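Side-chain contact in probable porin (Pseudomonas aeruginosa, PDB 4FSP), which probably forms a beta-barrel channel in the outer membrane that lets small solutes pass, as a member of the OprD porin family: residues 293-298 / 309-314. Numbering follows the deposited sequence.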
ATOM      1  N   PHE A 293     -11.521   9.488  -6.376  1.00 23.34           N
ATOM      2  CA  PHE A 293     -11.312   8.095  -6.041  1.00 20.21           C
ATOM      3  C   PHE A 293     -11.361   7.872  -4.526  1.00 34.39           C
ATOM      4  O   PHE A 293     -10.540   8.408  -3.788  1.00 31.51           O
ATOM      5  CB  PHE A 293      -9.950   7.662  -6.580  1.00 20.21           C
ATOM      6  CG  PHE A 293      -9.635   6.211  -6.338  1.00 27.61           C
ATOM      7  CD1 PHE A 293     -10.148   5.216  -7.175  1.00 25.63           C
ATOM      8  CD2 PHE A 293      -8.828   5.838  -5.284  1.00 19.50           C
ATOM      9  CE1 PHE A 293      -9.863   3.866  -6.941  1.00 25.51           C
ATOM     10  CE2 PHE A 293      -8.524   4.485  -5.053  1.00 20.35           C
ATOM     11  CZ  PHE A 293      -9.045   3.500  -5.877  1.00 27.19           C
ATOM     12  N   PRO A 294     -12.314   7.055  -4.060  1.00 29.73           N
ATOM     13  CA  PRO A 294     -12.421   6.835  -2.617  1.00 26.85           C
ATOM     14  C   PRO A 294     -11.534   5.698  -2.146  1.00 25.40           C
ATOM     15  O   PRO A 294     -11.275   4.721  -2.880  1.00 25.21           O
ATOM     16  CB  PRO A 294     -13.883   6.428  -2.438  1.00 29.58           C
ATOM     17  CG  PRO A 294     -14.199   5.680  -3.700  1.00 28.77           C
ATOM     18  CD  PRO A 294     -13.347   6.319  -4.810  1.00 27.10           C
ATOM     19  N   TYR A 295     -11.074   5.845  -0.908  1.00 21.89           N
ATOM     20  CA  TYR A 295     -10.297   4.831  -0.197  1.00 20.96           C
ATOM     21  C   TYR A 295     -10.296   5.153   1.294  1.00 20.99           C
ATOM     22  O   TYR A 295     -10.707   6.243   1.688  1.00 27.85           O
ATOM     23  CB  TYR A 295      -8.878   4.718  -0.760  1.00 19.07           C
ATOM     24  CG  TYR A 295      -8.038   6.001  -0.840  1.00 36.89           C
ATOM     25  CD1 TYR A 295      -8.304   6.992  -1.788  1.00 25.55           C
ATOM     26  CD2 TYR A 295      -6.922   6.166  -0.026  1.00 38.63           C
ATOM     27  CE1 TYR A 295      -7.506   8.125  -1.882  1.00 23.65           C
ATOM     28  CE2 TYR A 295      -6.127   7.291  -0.116  1.00 37.58           C
ATOM     29  CZ  TYR A 295      -6.415   8.261  -1.048  1.00 31.75           C
ATOM     30  OH  TYR A 295      -5.614   9.376  -1.130  1.00 35.08           O
ATOM     31  N   LEU A 296      -9.867   4.211   2.127  1.00 27.23           N
ATOM     32  CA  LEU A 296     -10.026   4.381   3.577  1.00 34.34           C
ATOM     33  C   LEU A 296      -8.928   5.253   4.184  1.00 30.57           C
ATOM     34  O   LEU A 296      -7.780   5.243   3.716  1.00 28.43           O
ATOM     35  CB  LEU A 296     -10.032   3.024   4.286  1.00 34.94           C
ATOM     36  CG  LEU A 296     -11.075   2.016   3.798  1.00 33.88           C
ATOM     37  CD1 LEU A 296     -10.839   0.635   4.408  1.00 21.17           C
ATOM     38  CD2 LEU A 296     -12.469   2.525   4.108  1.00 29.75           C
ATOM     39  N   GLU A 297      -9.284   6.007   5.222  1.00 32.48           N
ATOM     40  CA  GLU A 297      -8.286   6.632   6.086  1.00 35.81           C
ATOM     41  C   GLU A 297      -7.273   5.586   6.558  1.00 35.40           C
ATOM     42  O   GLU A 297      -7.641   4.443   6.883  1.00 33.10           O
ATOM     43  CB  GLU A 297      -8.952   7.249   7.320  1.00 29.18           C
ATOM     44  CG  GLU A 297      -9.867   8.422   7.029  1.00 44.19           C
ATOM     45  CD  GLU A 297     -10.292   9.141   8.298  1.00 51.58           C
ATOM     46  OE1 GLU A 297      -9.888   8.704   9.400  1.00 55.12           O
ATOM     47  OE2 GLU A 297     -11.029  10.148   8.202  1.00 56.78           O
ATOM     48  N   GLY A 298      -6.003   5.976   6.602  1.00 31.77           N
ATOM     49  CA  GLY A 298      -4.948   5.076   7.044  1.00 36.60           C
ATOM     50  C   GLY A 298      -4.327   4.233   5.943  1.00 38.77           C
ATOM     51  O   GLY A 298      -3.386   3.475   6.202  1.00 40.63           O
ATOM     52  N   TYR A 309       3.206  12.757  -2.094  1.00 30.27           N
ATOM     53  CA  TYR A 309       2.201  13.627  -1.484  1.00 29.49           C
ATOM     54  C   TYR A 309       0.811  13.500  -2.121  1.00 39.56           C
ATOM     55  O   TYR A 309      -0.183  13.305  -1.421  1.00 42.15           O
ATOM     56  CB  TYR A 309       2.648  15.089  -1.529  1.00 29.37           C
ATOM     57  CG  TYR A 309       1.658  16.020  -0.874  1.00 36.55           C
ATOM     58  CD1 TYR A 309       1.458  15.992   0.501  1.00 41.71           C
ATOM     59  CD2 TYR A 309       0.920  16.924  -1.624  1.00 36.11           C
ATOM     60  CE1 TYR A 309       0.547  16.842   1.112  1.00 46.03           C
ATOM     61  CE2 TYR A 309       0.008  17.778  -1.024  1.00 37.41           C
ATOM     62  CZ  TYR A 309      -0.175  17.733   0.345  1.00 46.06           C
ATOM     63  OH  TYR A 309      -1.080  18.586   0.941  1.00 44.63           O
ATOM     64  N   ASN A 310       0.733  13.633  -3.440  1.00 31.25           N
ATOM     65  CA  ASN A 310      -0.572  13.739  -4.095  1.00 32.73           C
ATOM     66  C   ASN A 310      -0.965  12.437  -4.765  1.00 28.38           C
ATOM     67  O   ASN A 310      -0.100  11.631  -5.136  1.00 29.31           O
ATOM     68  CB  ASN A 310      -0.587  14.877  -5.124  1.00 33.47           C
ATOM     69  CG  ASN A 310      -1.988  15.174  -5.658  1.00 38.97           C
ATOM     70  OD1 ASN A 310      -2.938  15.356  -4.883  1.00 35.65           O
ATOM     71  ND2 ASN A 310      -2.117  15.228  -6.987  1.00 28.47           N
ATOM     72  N   ASP A 311      -2.268  12.240  -4.932  1.00 28.51           N
ATOM     73  CA  ASP A 311      -2.779  10.996  -5.513  1.00 29.43           C
ATOM     74  C   ASP A 311      -3.467  11.239  -6.857  1.00 24.33           C
ATOM     75  O   ASP A 311      -3.985  10.314  -7.476  1.00 25.09           O
ATOM     76  CB  ASP A 311      -3.736  10.313  -4.534  1.00 24.85           C
ATOM     77  CG  ASP A 311      -4.903  11.205  -4.134  1.00 29.89           C
ATOM     78  OD1 ASP A 311      -5.013  12.332  -4.664  1.00 30.44           O
ATOM     79  OD2 ASP A 311      -5.725  10.776  -3.288  1.00 25.30           O
ATOM     80  N   PHE A 312      -3.464  12.495  -7.295  1.00 24.71           N
ATOM     81  CA  PHE A 312      -4.018  12.865  -8.587  1.00 26.05           C
ATOM     82  C   PHE A 312      -5.355  12.195  -8.817  1.00 31.58           C
ATOM     83  O   PHE A 312      -5.551  11.524  -9.832  1.00 32.48           O
ATOM     84  CB  PHE A 312      -3.009  12.512  -9.685  1.00 27.81           C
ATOM     85  CG  PHE A 312      -1.725  13.281  -9.551  1.00 31.64           C
ATOM     86  CD1 PHE A 312      -0.722  12.838  -8.693  1.00 25.10           C
ATOM     87  CD2 PHE A 312      -1.544  14.480 -10.236  1.00 31.17           C
ATOM     88  CE1 PHE A 312       0.452  13.561  -8.535  1.00 31.64           C
ATOM     89  CE2 PHE A 312      -0.366  15.212 -10.082  1.00 39.80           C
ATOM     90  CZ  PHE A 312       0.624  14.762  -9.221  1.00 37.04           C
ATOM     91  N   ALA A 313      -6.257  12.376  -7.856  1.00 32.96           N
ATOM     92  CA  ALA A 313      -7.524  11.656  -7.845  1.00 34.81           C
ATOM     93  C   ALA A 313      -8.719  12.560  -7.563  1.00 31.28           C
ATOM     94  O   ALA A 313      -9.705  12.117  -6.974  1.00 35.75           O
ATOM     95  CB  ALA A 313      -7.478  10.491  -6.846  1.00 29.51           C
ATOM     96  N   GLU A 314      -8.626  13.818  -7.984  1.00 26.46           N
ATOM     97  CA  GLU A 314      -9.782  14.703  -8.006  1.00 36.91           C
ATOM     98  C   GLU A 314     -10.758  14.239  -9.072  1.00 35.79           C
ATOM     99  O   GLU A 314     -10.359  13.599 -10.049  1.00 28.10           O
ATOM    100  CB  GLU A 314      -9.359  16.139  -8.323  1.00 35.02           C
ATOM    101  CG  GLU A 314      -8.512  16.770  -7.244  1.00 40.83           C
ATOM    102  CD  GLU A 314      -9.241  16.864  -5.921  1.00 41.47           C
ATOM    103  OE1 GLU A 314     -10.377  17.389  -5.904  1.00 42.30           O
ATOM    104  OE2 GLU A 314      -8.687  16.401  -4.897  1.00 44.55           O
TER
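Phe293 meets Ala313 twice, once through the backbone and once through side chains. Its amide donates to the carbonyl of Ala313, Phe293 N to Ala313 O measuring 3.3 Å with an N-H...O angle of 153°, a fairly straight though long bond. Beside it the two beta carbons touch, Phe293 CB to Ala313 CB at 3.8 Å. The phenyl ring itself takes no part: with CG anti to the backbone N it is carried away from 309-314 and packs on Gln225, Asn263, Ser265 and Ala248 of the surrounding strands. Two residues on, Tyr295 faces the partner segment. Its ring reaches across with the hydroxyl leading, and Tyr295 OH donates to Asp311 OD2 over 2.6 Å. Asp311 OD2 sits at the edge of the ring, near its plane, 3.4 Å from Tyr295 CZ. Ring and carboxylate planes are turned 69° apart, and the phenol meets Asp311 OD2 on its anti side, somewhat out of the carboxylate plane. Asp311 holds CG between its own backbone N and carbonyl carbon (chi1 57°), which aims the carboxylate at the phenol. The other oxygen, Asp311 OD1, forms a salt bridge with Arg187, which also pairs with Glu314. Both bonds across the contact join two parts of one connection, ten residues apart, between barrel strands 278-288 and 318-327. The contact's centre lies about 12 Å from that of the chain, consistent with the inward-folded loops that narrow the channel in OprD-family porins. All four touching residues are buried. The chemistry implies a carboxylate gripped through both oxygens, by a neutral donor and by a cation; the nearby arginine would be expected to favour its charged form, while the two partners together probably fix the rotation of the carboxylate.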